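Local coordinates for regulatory protein YycH-like domain-containing protein (Eubacterium rectale, PDB 5COZ), which is of unknown function but has a YycH-like regulatory domain and is probably made as a lipoprotein with a signal peptide, at residues A[88-96]-A[107-115]; A[220-228]-A[299-307]. All coordinates share one frame; numbering follows the deposited sequence. Where two conformers were deposited one is given.

Contact 1 of 2, residues A[88-96]-A[107-115]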
ATOM      1  N   ASN A  88      16.188 -10.695 -13.655  1.00 17.42           N
ATOM      2  CA  ASN A  88      17.116 -11.408 -14.564  1.00 18.35           C
ATOM      3  C   ASN A  88      18.041 -10.407 -15.271  1.00 21.77           C
ATOM      4  O   ASN A  88      18.260 -10.478 -16.487  1.00 21.60           O
ATOM      5  CB  ASN A  88      16.348 -12.300 -15.580  1.00 22.55           C
ATOM      6  CG  ASN A  88      17.207 -13.395 -16.165  1.00 48.29           C
ATOM      7  OD1 ASN A  88      18.035 -14.010 -15.479  1.00 44.20           O
ATOM      8  ND2 ASN A  88      17.035 -13.654 -17.450  1.00 40.94           N
ATOM      9  N   LEU A  89      18.569  -9.440 -14.491  1.00 17.75           N
ATOM     10  CA  LEU A  89      19.461  -8.423 -15.042  1.00 17.92           C
ATOM     11  C   LEU A  89      20.801  -9.052 -15.437  1.00 22.07           C
ATOM     12  O   LEU A  89      21.324  -9.882 -14.695  1.00 23.57           O
ATOM     13  CB  LEU A  89      19.676  -7.320 -13.990  1.00 18.06           C
ATOM     14  CG  LEU A  89      20.566  -6.156 -14.395  1.00 23.23           C
ATOM     15  CD1 LEU A  89      19.758  -5.074 -15.079  1.00 25.45           C
ATOM     16  CD2 LEU A  89      21.240  -5.544 -13.166  1.00 22.69           C
ATOM     17  N   ASN A  90      21.333  -8.693 -16.605  1.00 18.86           N
ATOM     18  CA  ASN A  90      22.633  -9.208 -17.009  1.00 19.69           C
ATOM     19  C   ASN A  90      23.692  -8.308 -16.335  1.00 21.76           C
ATOM     20  O   ASN A  90      23.976  -7.225 -16.834  1.00 21.35           O
ATOM     21  CB  ASN A  90      22.744  -9.234 -18.526  1.00 21.84           C
ATOM     22  CG  ASN A  90      24.016  -9.876 -19.023  1.00 39.42           C
ATOM     23  OD1 ASN A  90      24.929 -10.190 -18.254  1.00 30.77           O
ATOM     24  ND2 ASN A  90      24.094 -10.089 -20.322  1.00 36.91           N
ATOM     25  N   LYS A  91      24.203  -8.736 -15.169  1.00 21.27           N
ATOM     26  CA  LYS A  91      25.141  -7.955 -14.335  1.00 20.61           C
ATOM     27  C   LYS A  91      26.476  -7.688 -15.044  1.00 28.82           C
ATOM     28  O   LYS A  91      27.072  -6.621 -14.831  1.00 26.94           O
ATOM     29  CB  LYS A  91      25.365  -8.624 -12.970  1.00 19.43           C
ATOM     30  CG  LYS A  91      24.126  -8.577 -12.062  1.00 21.32           C
ATOM     31  CD  LYS A  91      24.276  -9.248 -10.681  1.00 20.99           C
ATOM     32  CE  LYS A  91      24.434 -10.753 -10.749  1.00 28.64           C
ATOM     33  NZ  LYS A  91      23.361 -11.420 -11.520  1.00 40.82           N
ATOM     34  N   ASP A  92      26.912  -8.603 -15.941  1.00 29.93           N
ATOM     35  CA  ASP A  92      28.170  -8.451 -16.690  1.00 31.24           C
ATOM     36  C   ASP A  92      28.222  -7.177 -17.527  1.00 33.96           C
ATOM     37  O   ASP A  92      29.268  -6.526 -17.565  1.00 34.71           O
ATOM     38  CB  ASP A  92      28.401  -9.636 -17.652  1.00 34.94           C
ATOM     39  CG  ASP A  92      28.450 -11.026 -17.054  1.00 53.64           C
ATOM     40  OD1 ASP A  92      28.813 -11.151 -15.865  1.00 55.90           O
ATOM     41  OD2 ASP A  92      28.181 -11.997 -17.798  1.00 61.80           O
ATOM     42  N   VAL A  93      27.120  -6.853 -18.243  1.00 26.30           N
ATOM     43  CA  VAL A  93      27.068  -5.728 -19.182  1.00 25.01           C
ATOM     44  C   VAL A  93      26.519  -4.437 -18.556  1.00 25.02           C
ATOM     45  O   VAL A  93      26.506  -3.397 -19.225  1.00 24.16           O
ATOM     46  CB  VAL A  93      26.288  -6.075 -20.482  1.00 30.10           C
ATOM     47  CG1 VAL A  93      27.041  -7.110 -21.318  1.00 31.39           C
ATOM     48  CG2 VAL A  93      24.864  -6.535 -20.192  1.00 29.24           C
ATOM     49  N   CYS A  94      26.080  -4.484 -17.296  1.00 19.93           N
ATOM     50  CA  CYS A  94      25.563  -3.315 -16.581  0.50 19.81           C
ATOM     51  C   CYS A  94      26.610  -2.287 -16.304  1.00 20.41           C
ATOM     52  O   CYS A  94      27.776  -2.656 -16.091  1.00 21.06           O
ATOM     53  CB  CYS A  94      24.922  -3.752 -15.278  0.50 20.32           C
ATOM     54  SG  CYS A  94      23.247  -4.338 -15.493  0.50 24.08           S
ATOM     55  N   VAL A  95      26.202  -1.012 -16.233  1.00 15.40           N
ATOM     56  CA  VAL A  95      27.035   0.112 -15.858  1.00 14.84           C
ATOM     57  C   VAL A  95      26.551   0.621 -14.513  1.00 15.35           C
ATOM     58  O   VAL A  95      25.364   0.950 -14.344  1.00 14.48           O
ATOM     59  CB  VAL A  95      27.032   1.237 -16.933  1.00 18.72           C
ATOM     60  CG1 VAL A  95      27.898   2.420 -16.498  1.00 19.91           C
ATOM     61  CG2 VAL A  95      27.516   0.704 -18.284  1.00 19.19           C
ATOM     62  N   GLN A  96      27.461   0.698 -13.552  1.00 11.47           N
ATOM     63  CA  GLN A  96      27.161   1.214 -12.240  1.00 10.29           C
ATOM     64  C   GLN A  96      27.408   2.730 -12.228  1.00 13.35           C
ATOM     65  O   GLN A  96      28.369   3.224 -12.835  1.00 13.58           O
ATOM     66  CB  GLN A  96      28.033   0.493 -11.175  1.00 10.39           C
ATOM     67  CG  GLN A  96      27.789   0.889  -9.703  1.00 11.45           C
ATOM     68  CD  GLN A  96      28.588   2.091  -9.175  1.00 15.26           C
ATOM     69  OE1 GLN A  96      29.161   2.895  -9.929  1.00 17.78           O
ATOM     70  NE2 GLN A  96      28.673   2.215  -7.855  1.00 12.65           N
ATOM     71  N   TYR A 107      22.620   4.693  -5.692  1.00  9.80           N
ATOM     72  CA  TYR A 107      23.339   3.768  -6.563  1.00  9.59           C
ATOM     73  C   TYR A 107      22.460   3.328  -7.685  1.00 12.82           C
ATOM     74  O   TYR A 107      21.301   2.966  -7.453  1.00 13.12           O
ATOM     75  CB  TYR A 107      23.814   2.537  -5.803  1.00 10.11           C
ATOM     76  CG  TYR A 107      24.917   2.818  -4.828  1.00  9.77           C
ATOM     77  CD1 TYR A 107      26.252   2.740  -5.216  1.00 11.56           C
ATOM     78  CD2 TYR A 107      24.636   3.163  -3.508  1.00  9.20           C
ATOM     79  CE1 TYR A 107      27.277   2.962  -4.309  1.00 10.41           C
ATOM     80  CE2 TYR A 107      25.657   3.393  -2.587  1.00 10.41           C
ATOM     81  CZ  TYR A 107      26.977   3.300  -2.998  1.00 13.10           C
ATOM     82  OH  TYR A 107      27.998   3.521  -2.101  1.00 15.26           O
ATOM     83  N   LEU A 108      23.014   3.311  -8.889  1.00 10.54           N
ATOM     84  CA  LEU A 108      22.295   2.888 -10.080  1.00 11.42           C
ATOM     85  C   LEU A 108      23.050   1.836 -10.832  1.00 12.52           C
ATOM     86  O   LEU A 108      24.279   1.912 -10.947  1.00 12.44           O
ATOM     87  CB  LEU A 108      22.052   4.079 -11.042  1.00 12.87           C
ATOM     88  CG  LEU A 108      21.455   5.360 -10.418  1.00 20.14           C
ATOM     89  CD1 LEU A 108      21.277   6.430 -11.471  1.00 22.81           C
ATOM     90  CD2 LEU A 108      20.103   5.108  -9.799  1.00 24.44           C
ATOM     91  N   TRP A 109      22.316   0.893 -11.429  1.00 10.66           N
ATOM     92  CA  TRP A 109      22.873  -0.117 -12.338  1.00 10.51           C
ATOM     93  C   TRP A 109      21.996  -0.126 -13.564  1.00 12.13           C
ATOM     94  O   TRP A 109      20.788  -0.335 -13.448  1.00 12.20           O
ATOM     95  CB  TRP A 109      22.933  -1.519 -11.708  1.00  9.65           C
ATOM     96  CG  TRP A 109      23.928  -1.631 -10.610  1.00  9.13           C
ATOM     97  CD1 TRP A 109      25.210  -2.096 -10.709  1.00 11.63           C
ATOM     98  CD2 TRP A 109      23.733  -1.269  -9.246  1.00  8.85           C
ATOM     99  NE1 TRP A 109      25.825  -2.047  -9.484  1.00 10.75           N
ATOM    100  CE2 TRP A 109      24.927  -1.590  -8.555  1.00 10.79           C
ATOM    101  CE3 TRP A 109      22.631  -0.776  -8.510  1.00  9.67           C
ATOM    102  CZ2 TRP A 109      25.064  -1.404  -7.173  1.00 10.44           C
ATOM    103  CZ3 TRP A 109      22.762  -0.618  -7.137  1.00 10.54           C
ATOM    104  CH2 TRP A 109      23.982  -0.889  -6.492  1.00 10.52           C
ATOM    105  N   ASP A 110      22.581   0.125 -14.727  1.00 11.54           N
ATOM    106  CA  ASP A 110      21.789   0.201 -15.941  1.00 13.25           C
ATOM    107  C   ASP A 110      22.332  -0.691 -17.027  1.00 17.15           C
ATOM    108  O   ASP A 110      23.541  -0.730 -17.264  1.00 16.41           O
ATOM    109  CB  ASP A 110      21.806   1.666 -16.437  1.00 16.26           C
ATOM    110  CG  ASP A 110      20.998   2.588 -15.554  1.00 27.24           C
ATOM    111  OD1 ASP A 110      19.761   2.588 -15.683  1.00 28.43           O
ATOM    112  OD2 ASP A 110      21.601   3.262 -14.688  1.00 29.73           O
ATOM    113  N   ASN A 111      21.433  -1.404 -17.700  1.00 18.17           N
ATOM    114  CA  ASN A 111      21.801  -2.157 -18.891  1.00 20.30           C
ATOM    115  C   ASN A 111      21.301  -1.292 -20.024  1.00 25.22           C
ATOM    116  O   ASN A 111      20.097  -1.200 -20.259  1.00 23.23           O
ATOM    117  CB  ASN A 111      21.225  -3.569 -18.881  1.00 20.08           C
ATOM    118  CG  ASN A 111      21.640  -4.378 -20.088  1.00 32.54           C
ATOM    119  OD1 ASN A 111      22.056  -3.840 -21.111  1.00 23.18           O
ATOM    120  ND2 ASN A 111      21.490  -5.682 -20.002  1.00 27.51           N
ATOM    121  N   ASN A 112      22.212  -0.575 -20.676  1.00 24.28           N
ATOM    122  CA  ASN A 112      21.840   0.366 -21.727  1.00 24.95           C
ATOM    123  C   ASN A 112      21.371  -0.334 -23.031  1.00 30.72           C
ATOM    124  O   ASN A 112      20.720   0.312 -23.849  1.00 31.85           O
ATOM    125  CB  ASN A 112      22.989   1.333 -21.993  1.00 28.88           C
ATOM    126  CG  ASN A 112      23.418   2.104 -20.757  1.00 48.11           C
ATOM    127  OD1 ASN A 112      24.540   1.945 -20.262  1.00 47.94           O
ATOM    128  ND2 ASN A 112      22.519   2.908 -20.191  1.00 32.24           N
ATOM    129  N   TYR A 113      21.616  -1.640 -23.186  1.00 26.85           N
ATOM    130  CA  TYR A 113      21.130  -2.350 -24.379  1.00 29.04           C
ATOM    131  C   TYR A 113      19.643  -2.735 -24.219  1.00 31.72           C
ATOM    132  O   TYR A 113      18.846  -2.519 -25.136  1.00 31.50           O
ATOM    133  CB  TYR A 113      21.965  -3.613 -24.654  1.00 32.52           C
ATOM    134  CG  TYR A 113      23.446  -3.366 -24.842  1.00 38.32           C
ATOM    135  CD1 TYR A 113      23.964  -3.028 -26.090  1.00 41.58           C
ATOM    136  CD2 TYR A 113      24.340  -3.523 -23.784  1.00 39.87           C
ATOM    137  CE1 TYR A 113      25.330  -2.819 -26.275  1.00 43.71           C
ATOM    138  CE2 TYR A 113      25.706  -3.307 -23.955  1.00 41.83           C
ATOM    139  CZ  TYR A 113      26.200  -2.966 -25.205  1.00 51.42           C
ATOM    140  OH  TYR A 113      27.546  -2.751 -25.382  1.00 54.69           O
ATOM    141  N   THR A 114      19.277  -3.305 -23.055  1.00 26.16           N
ATOM    142  CA  THR A 114      17.911  -3.792 -22.778  1.00 25.07           C
ATOM    143  C   THR A 114      17.018  -2.751 -22.116  1.00 27.73           C
ATOM    144  O   THR A 114      15.798  -2.897 -22.145  1.00 26.57           O
ATOM    145  CB  THR A 114      17.968  -5.023 -21.887  1.00 30.25           C
ATOM    146  OG1 THR A 114      18.514  -4.636 -20.621  1.00 26.85           O
ATOM    147  CG2 THR A 114      18.786  -6.153 -22.502  1.00 29.62           C
ATOM    148  N   GLN A 115      17.617  -1.729 -21.490  1.00 22.92           N
ATOM    149  CA  GLN A 115      16.939  -0.649 -20.770  1.00 21.88           C
ATOM    150  C   GLN A 115      16.443  -1.146 -19.391  1.00 22.97           C
ATOM    151  O   GLN A 115      15.580  -0.511 -18.797  1.00 26.29           O
ATOM    152  CB  GLN A 115      15.802   0.015 -21.582  1.00 24.04           C
ATOM    153  CG  GLN A 115      16.259   0.598 -22.923  1.00 47.80           C
ATOM    154  CD  GLN A 115      16.327   2.098 -22.896  1.00 76.27           C
ATOM    155  OE1 GLN A 115      17.287   2.697 -22.393  1.00 73.69           O
ATOM    156  NE2 GLN A 115      15.313   2.738 -23.459  1.00 69.55           N
TER
HETATM  157  O   HOH W   1      19.721  -7.286 -18.527  1.00 25.09           O
HETATM  158  O   HOH W   2      25.045  -1.438 -20.451  1.00 30.57           O
HETATM  159  O   HOH W   3      24.335   3.532 -14.208  1.00 16.70           O

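Contact 2 of 2, residues A[220-228]-A[299-307]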
ATOM      1  N   VAL A 220       4.987  -5.818  10.947  1.00  6.23           N
ATOM      2  CA  VAL A 220       5.671  -6.187  12.183  1.00  6.17           C
ATOM      3  C   VAL A 220       4.540  -6.580  13.142  1.00  8.65           C
ATOM      4  O   VAL A 220       3.470  -5.960  13.103  1.00  6.99           O
ATOM      5  CB  VAL A 220       6.638  -5.076  12.687  1.00  8.88           C
ATOM      6  CG1 VAL A 220       5.907  -3.804  13.102  1.00 10.08           C
ATOM      7  CG2 VAL A 220       7.534  -5.589  13.816  1.00  8.73           C
ATOM      8  N   TYR A 221       4.710  -7.678  13.888  1.00  7.33           N
ATOM      9  CA  TYR A 221       3.652  -8.209  14.773  1.00  7.32           C
ATOM     10  C   TYR A 221       2.348  -8.431  13.993  1.00  9.00           C
ATOM     11  O   TYR A 221       1.241  -8.289  14.537  1.00  9.76           O
ATOM     12  CB  TYR A 221       3.448  -7.330  16.017  1.00  8.06           C
ATOM     13  CG  TYR A 221       4.708  -7.302  16.850  1.00  8.83           C
ATOM     14  CD1 TYR A 221       5.159  -8.446  17.503  1.00  9.34           C
ATOM     15  CD2 TYR A 221       5.479  -6.146  16.940  1.00 10.24           C
ATOM     16  CE1 TYR A 221       6.369  -8.453  18.198  1.00 11.28           C
ATOM     17  CE2 TYR A 221       6.670  -6.128  17.660  1.00 10.96           C
ATOM     18  CZ  TYR A 221       7.110  -7.282  18.284  1.00 15.05           C
ATOM     19  OH  TYR A 221       8.292  -7.270  18.965  1.00 17.08           O
ATOM     20  N   GLY A 222       2.497  -8.803  12.720  1.00  5.98           N
ATOM     21  CA  GLY A 222       1.355  -9.115  11.865  1.00  6.22           C
ATOM     22  C   GLY A 222       0.556  -7.940  11.343  1.00  9.16           C
ATOM     23  O   GLY A 222      -0.432  -8.160  10.651  1.00  8.76           O
ATOM     24  N   ILE A 223       0.990  -6.712  11.641  1.00  6.74           N
ATOM     25  CA  ILE A 223       0.252  -5.500  11.293  1.00  5.67           C
ATOM     26  C   ILE A 223       1.093  -4.701  10.312  1.00  6.74           C
ATOM     27  O   ILE A 223       2.276  -4.437  10.586  1.00  6.33           O
ATOM     28  CB  ILE A 223      -0.089  -4.716  12.587  1.00  6.67           C
ATOM     29  CG1 ILE A 223      -1.019  -5.571  13.463  1.00  8.44           C
ATOM     30  CG2 ILE A 223      -0.731  -3.361  12.223  1.00  7.11           C
ATOM     31  CD1 ILE A 223      -1.240  -4.992  14.883  1.00  9.34           C
ATOM     32  N   PRO A 224       0.506  -4.310   9.172  1.00  5.82           N
ATOM     33  CA  PRO A 224       1.298  -3.586   8.176  1.00  5.18           C
ATOM     34  C   PRO A 224       1.566  -2.144   8.561  1.00  6.70           C
ATOM     35  O   PRO A 224       0.705  -1.493   9.182  1.00  6.90           O
ATOM     36  CB  PRO A 224       0.427  -3.647   6.911  1.00  6.25           C
ATOM     37  CG  PRO A 224      -0.989  -3.639   7.442  1.00  7.94           C
ATOM     38  CD  PRO A 224      -0.891  -4.500   8.732  1.00  6.29           C
ATOM     39  N   TYR A 225       2.711  -1.613   8.118  1.00  5.81           N
ATOM     40  CA  TYR A 225       2.896  -0.174   8.242  1.00  5.97           C
ATOM     41  C   TYR A 225       1.830   0.513   7.395  1.00  7.03           C
ATOM     42  O   TYR A 225       1.314  -0.051   6.410  1.00  7.59           O
ATOM     43  CB  TYR A 225       4.302   0.292   7.802  1.00  7.63           C
ATOM     44  CG  TYR A 225       5.417  -0.549   8.333  1.00 10.78           C
ATOM     45  CD1 TYR A 225       5.705  -0.582   9.690  1.00 12.83           C
ATOM     46  CD2 TYR A 225       6.235  -1.273   7.467  1.00 12.69           C
ATOM     47  CE1 TYR A 225       6.731  -1.400  10.194  1.00 14.06           C
ATOM     48  CE2 TYR A 225       7.256  -2.077   7.949  1.00 14.24           C
ATOM     49  CZ  TYR A 225       7.470  -2.163   9.317  1.00 16.35           C
ATOM     50  OH  TYR A 225       8.517  -2.914   9.760  1.00 18.65           O
ATOM     51  N   SER A 226       1.507   1.723   7.784  1.00  6.50           N
ATOM     52  CA  SER A 226       0.412   2.489   7.233  1.00  7.19           C
ATOM     53  C   SER A 226       0.388   2.557   5.700  1.00  7.75           C
ATOM     54  O   SER A 226       1.419   2.829   5.054  1.00  7.74           O
ATOM     55  CB  SER A 226       0.472   3.895   7.819  1.00 11.16           C
ATOM     56  OG  SER A 226      -0.401   4.788   7.153  1.00 21.06           O
ATOM     57  N   ARG A 227      -0.812   2.331   5.151  1.00  6.77           N
ATOM     58  CA  ARG A 227      -1.119   2.435   3.725  1.00  7.04           C
ATOM     59  C   ARG A 227      -1.788   3.775   3.415  1.00  9.15           C
ATOM     60  O   ARG A 227      -2.305   3.964   2.325  1.00  8.96           O
ATOM     61  CB  ARG A 227      -2.004   1.271   3.292  1.00  6.84           C
ATOM     62  CG  ARG A 227      -1.233  -0.055   3.338  1.00  9.67           C
ATOM     63  CD  ARG A 227      -2.162  -1.227   3.565  1.00  9.62           C
ATOM     64  NE  ARG A 227      -3.135  -1.465   2.498  1.00 10.46           N
ATOM     65  CZ  ARG A 227      -4.464  -1.437   2.661  1.00 11.70           C
ATOM     66  NH1 ARG A 227      -4.992  -0.992   3.792  1.00  7.31           N
ATOM     67  NH2 ARG A 227      -5.269  -1.825   1.677  1.00 10.26           N
ATOM     68  N   CYS A 228      -1.739   4.718   4.365  1.00  7.00           N
ATOM     69  CA  CYS A 228      -2.279   6.037   4.175  1.00  8.90           C
ATOM     70  C   CYS A 228      -1.447   6.830   3.172  1.00  9.50           C
ATOM     71  O   CYS A 228      -0.218   6.757   3.175  1.00  9.78           O
ATOM     72  CB  CYS A 228      -2.318   6.790   5.506  1.00 10.76           C
ATOM     73  SG  CYS A 228      -3.576   6.192   6.637  1.00 14.39           S
ATOM     74  N   SER A 299     -15.265   2.127   2.091  1.00  7.86           N
ATOM     75  CA  SER A 299     -14.730   1.008   1.324  1.00  6.67           C
ATOM     76  C   SER A 299     -13.792   0.073   2.102  1.00  7.85           C
ATOM     77  O   SER A 299     -13.585  -1.063   1.666  1.00  7.80           O
ATOM     78  CB  SER A 299     -13.991   1.544   0.098  1.00 10.22           C
ATOM     79  OG  SER A 299     -12.751   2.136   0.471  1.00 13.30           O
ATOM     80  N   GLU A 300     -13.150   0.559   3.182  1.00  7.12           N
ATOM     81  CA  GLU A 300     -12.237  -0.308   3.912  1.00  6.86           C
ATOM     82  C   GLU A 300     -12.029   0.206   5.332  1.00  7.65           C
ATOM     83  O   GLU A 300     -11.922   1.422   5.547  1.00  7.30           O
ATOM     84  CB  GLU A 300     -10.886  -0.366   3.173  1.00  7.80           C
ATOM     85  CG  GLU A 300      -9.854  -1.227   3.861  1.00  7.76           C
ATOM     86  CD  GLU A 300      -8.504  -1.340   3.192  1.00 13.88           C
ATOM     87  OE1 GLU A 300      -8.370  -1.007   1.994  1.00 14.96           O
ATOM     88  OE2 GLU A 300      -7.586  -1.827   3.876  1.00 13.37           O
ATOM     89  N   ILE A 301     -11.941  -0.733   6.294  1.00  6.45           N
ATOM     90  CA  ILE A 301     -11.554  -0.422   7.661  1.00  5.78           C
ATOM     91  C   ILE A 301     -10.337  -1.306   7.918  1.00  7.84           C
ATOM     92  O   ILE A 301     -10.424  -2.529   7.739  1.00  7.51           O
ATOM     93  CB  ILE A 301     -12.676  -0.640   8.684  1.00  8.49           C
ATOM     94  CG1 ILE A 301     -13.908   0.184   8.318  1.00  9.39           C
ATOM     95  CG2 ILE A 301     -12.163  -0.330  10.123  1.00  8.37           C
ATOM     96  CD1 ILE A 301     -15.177  -0.231   9.200  1.00 14.19           C
ATOM     97  N   SER A 302      -9.219  -0.711   8.328  1.00  6.18           N
ATOM     98  CA  SER A 302      -7.955  -1.430   8.391  1.00  5.36           C
ATOM     99  C   SER A 302      -7.163  -1.084   9.626  1.00  6.22           C
ATOM    100  O   SER A 302      -7.010   0.092   9.954  1.00  6.48           O
ATOM    101  CB  SER A 302      -7.138  -1.056   7.143  1.00  7.72           C
ATOM    102  OG  SER A 302      -5.856  -1.671   7.113  1.00  7.76           O
ATOM    103  N   LEU A 303      -6.603  -2.106  10.287  1.00  5.19           N
ATOM    104  CA  LEU A 303      -5.708  -1.955  11.432  1.00  5.06           C
ATOM    105  C   LEU A 303      -4.294  -1.830  10.890  1.00  5.99           C
ATOM    106  O   LEU A 303      -3.840  -2.738  10.181  1.00  6.91           O
ATOM    107  CB  LEU A 303      -5.837  -3.163  12.382  1.00  5.33           C
ATOM    108  CG  LEU A 303      -4.833  -3.230  13.512  1.00  7.11           C
ATOM    109  CD1 LEU A 303      -4.978  -1.996  14.451  1.00  8.25           C
ATOM    110  CD2 LEU A 303      -5.040  -4.560  14.293  1.00  7.10           C
ATOM    111  N   GLU A 304      -3.623  -0.718  11.187  1.00  5.26           N
ATOM    112  CA  GLU A 304      -2.298  -0.484  10.623  1.00  4.67           C
ATOM    113  C   GLU A 304      -1.374   0.095  11.664  1.00  5.46           C
ATOM    114  O   GLU A 304      -1.821   0.579  12.696  1.00  5.61           O
ATOM    115  CB  GLU A 304      -2.374   0.469   9.403  1.00  4.79           C
ATOM    116  CG  GLU A 304      -3.388  -0.028   8.372  1.00  7.14           C
ATOM    117  CD  GLU A 304      -3.514   0.786   7.103  1.00  8.05           C
ATOM    118  OE1 GLU A 304      -2.853   1.844   7.010  1.00  8.17           O
ATOM    119  OE2 GLU A 304      -4.356   0.426   6.244  1.00  7.51           O
ATOM    120  N   TYR A 305      -0.063   0.076  11.377  1.00  5.53           N
ATOM    121  CA  TYR A 305       0.913   0.720  12.241  1.00  5.37           C
ATOM    122  C   TYR A 305       1.351   2.020  11.599  1.00  7.50           C
ATOM    123  O   TYR A 305       1.975   2.015  10.528  1.00  8.34           O
ATOM    124  CB  TYR A 305       2.143  -0.190  12.423  1.00  5.83           C
ATOM    125  CG  TYR A 305       2.138  -1.059  13.658  1.00  5.71           C
ATOM    126  CD1 TYR A 305       1.892  -0.519  14.919  1.00  5.62           C
ATOM    127  CD2 TYR A 305       2.478  -2.403  13.586  1.00  5.51           C
ATOM    128  CE1 TYR A 305       1.991  -1.297  16.078  1.00  6.20           C
ATOM    129  CE2 TYR A 305       2.592  -3.190  14.739  1.00  6.56           C
ATOM    130  CZ  TYR A 305       2.355  -2.630  15.982  1.00  7.66           C
ATOM    131  OH  TYR A 305       2.490  -3.403  17.112  1.00  7.83           O
HETATM  132  N   MSE A 306       1.069   3.133  12.273  1.00  6.00           N
HETATM  133  CA  MSE A 306       1.486   4.431  11.755  1.00  6.11           C
HETATM  134  C   MSE A 306       2.820   4.814  12.383  1.00  7.81           C
HETATM  135  O   MSE A 306       3.051   4.553  13.567  1.00  6.68           O
HETATM  136  CB  MSE A 306       0.435   5.501  12.041  1.00  7.13           C
HETATM  137  CG  MSE A 306       0.819   6.843  11.436  1.00  8.75           C
HETATM  138 SE   MSE A 306      -0.688   8.049  11.343  0.75 11.54          SE
HETATM  139  CE  MSE A 306      -1.500   7.349   9.763  1.00 11.17           C
ATOM    140  N   LEU A 307       3.688   5.409  11.555  1.00  7.26           N
ATOM    141  CA  LEU A 307       4.958   5.918  12.032  0.60  7.94           C
ATOM    142  C   LEU A 307       4.914   7.407  12.230  1.00  8.99           C
ATOM    143  O   LEU A 307       4.386   8.147  11.384  1.00  9.02           O
ATOM    144  CB  LEU A 307       6.065   5.595  11.074  0.60  8.17           C
ATOM    145  CG  LEU A 307       6.359   4.132  10.867  0.60 12.71           C
ATOM    146  CD1 LEU A 307       7.637   4.030  10.324  0.60 13.80           C
ATOM    147  CD2 LEU A 307       6.481   3.378  12.162  0.60 15.99           C
TER

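Contact 1 of 2, residues A[88-96]-A[107-115]
Gln-96 lays its aliphatic stem against the indole of Trp-109, CG coming 3.5 Å from NE1, obliquely to the ring. CG stands opposite the backbone N (chi1 -177°), and a bend at chi2 then carries the amide on to Tyr-107, whose ring edge it meets: NE2 lies 3.6 Å from CD1, near the ring plane. Gln-96 and Trp-109 form a non-hydrogen-bonded antiparallel pair. Next along, Val-95 and Asp-110 are the hydrogen-bonded pair, each backbone N giving its hydrogen to the other's O at 2.9 Å. Water 3 extends this pair, donating both to Val-95 O and to Asp-110 OD2. One residue further on, Asn-111 lies across from Cys-94. Its CB rests 4.0 Å from Cys-94 SG, while its ND2 passes obliquely by Val-93, 3.5 Å from CG2, and gives a hydrogen bond to water 1, which in turn accepts from Asn-90 N. OD1 of the same amide takes the backbone N of Tyr-113 at 3.1 Å, an Asx turn, and more weakly that of Thr-114, which fixes the amide's rotation. An alanine here would strip away both ends of that amide, and would probably leave the turn at 112-114 without its N-H acceptor and water 1 with Asn-90 N but no partner from this strand. Water 2 makes a second bridge, between Val-93 O and Asn-112 N. Helix 73-87 covers the Trp-109 side, where Tyr-77 meets the indole edge-to-face. The whole is the open end of an antiparallel beta hairpin, strands 95-101 and 104-111, finished by an Asx turn.

Contact 2 of 2, residues A[220-228]-A[299-307]
Arg-227 grips Glu-300 end-on in the tightly held half of this contact, NH1 to OE2 at 2.7 Å and NH2 to OE1 at 3.2 Å. The two flat groups are turned 42° apart. NH1 also reaches Glu-304 OE2 at 2.9 Å, in the guanidinium plane, which completes a buried salt-bridge network. That oxygen receives Ser-302 OG too, on its anti lone pair, while OE1 takes the backbone N of Arg-227 at 2.8 Å from above the carboxylate plane. Glu-304 thus holds both ends of the arginine, and Glu-188 adds a further charge at NH2. Between the two segments runs a single backbone bridge, Tyr-225 with Tyr-305: Tyr-305 N gives to Pro-224 O, and Ser-226 N to Tyr-305 O, the latter bent to 132°. Ile-223 packs CB 3.6 Å from CD2 of the Tyr-305 ring, whose edge faces Val-220 O. Toward the type I' turn, where Tyr-221 is exposed, the fit slackens: Tyr-221 comes no nearer than 4.1 Å, from CD2 to Tyr-305 OH, and that hydroxyl bonds instead to Lys-60 O. At the far end the selenomethionine Met-306 touches Cys-228 SG with CE, 3.9 Å away. Strand 223-224 of the antiparallel sheet and the residues just after it are set against strand 295-311 of the mixed sheet, with strand 58-66 beside Ile-223 and Tyr-305, strand 314-330 beside Glu-304, and strand 338-348 beside Cys-228 and Met-306.

Contact 1 closes before contact 2 opens along the chain, and the two do not touch: their centres lie about 35 Å apart and their nearest atoms about 21 Å. What they share is the nine-stranded antiparallel sheet. Contact 1 is a local hairpin, its segments 11 residues apart, at the outer end of that sheet, its centre about 28 Å from the centre of the chain. Contact 2 is long-range, spanning 71 residues, and its centre lies only about 9 Å from that of the chain, where strand 223-224 of the same sheet meets strand 295-311 of the mixed seven-stranded one. Contact 1 thus shapes a margin of the fold, whereas contact 2 joins its two sheets.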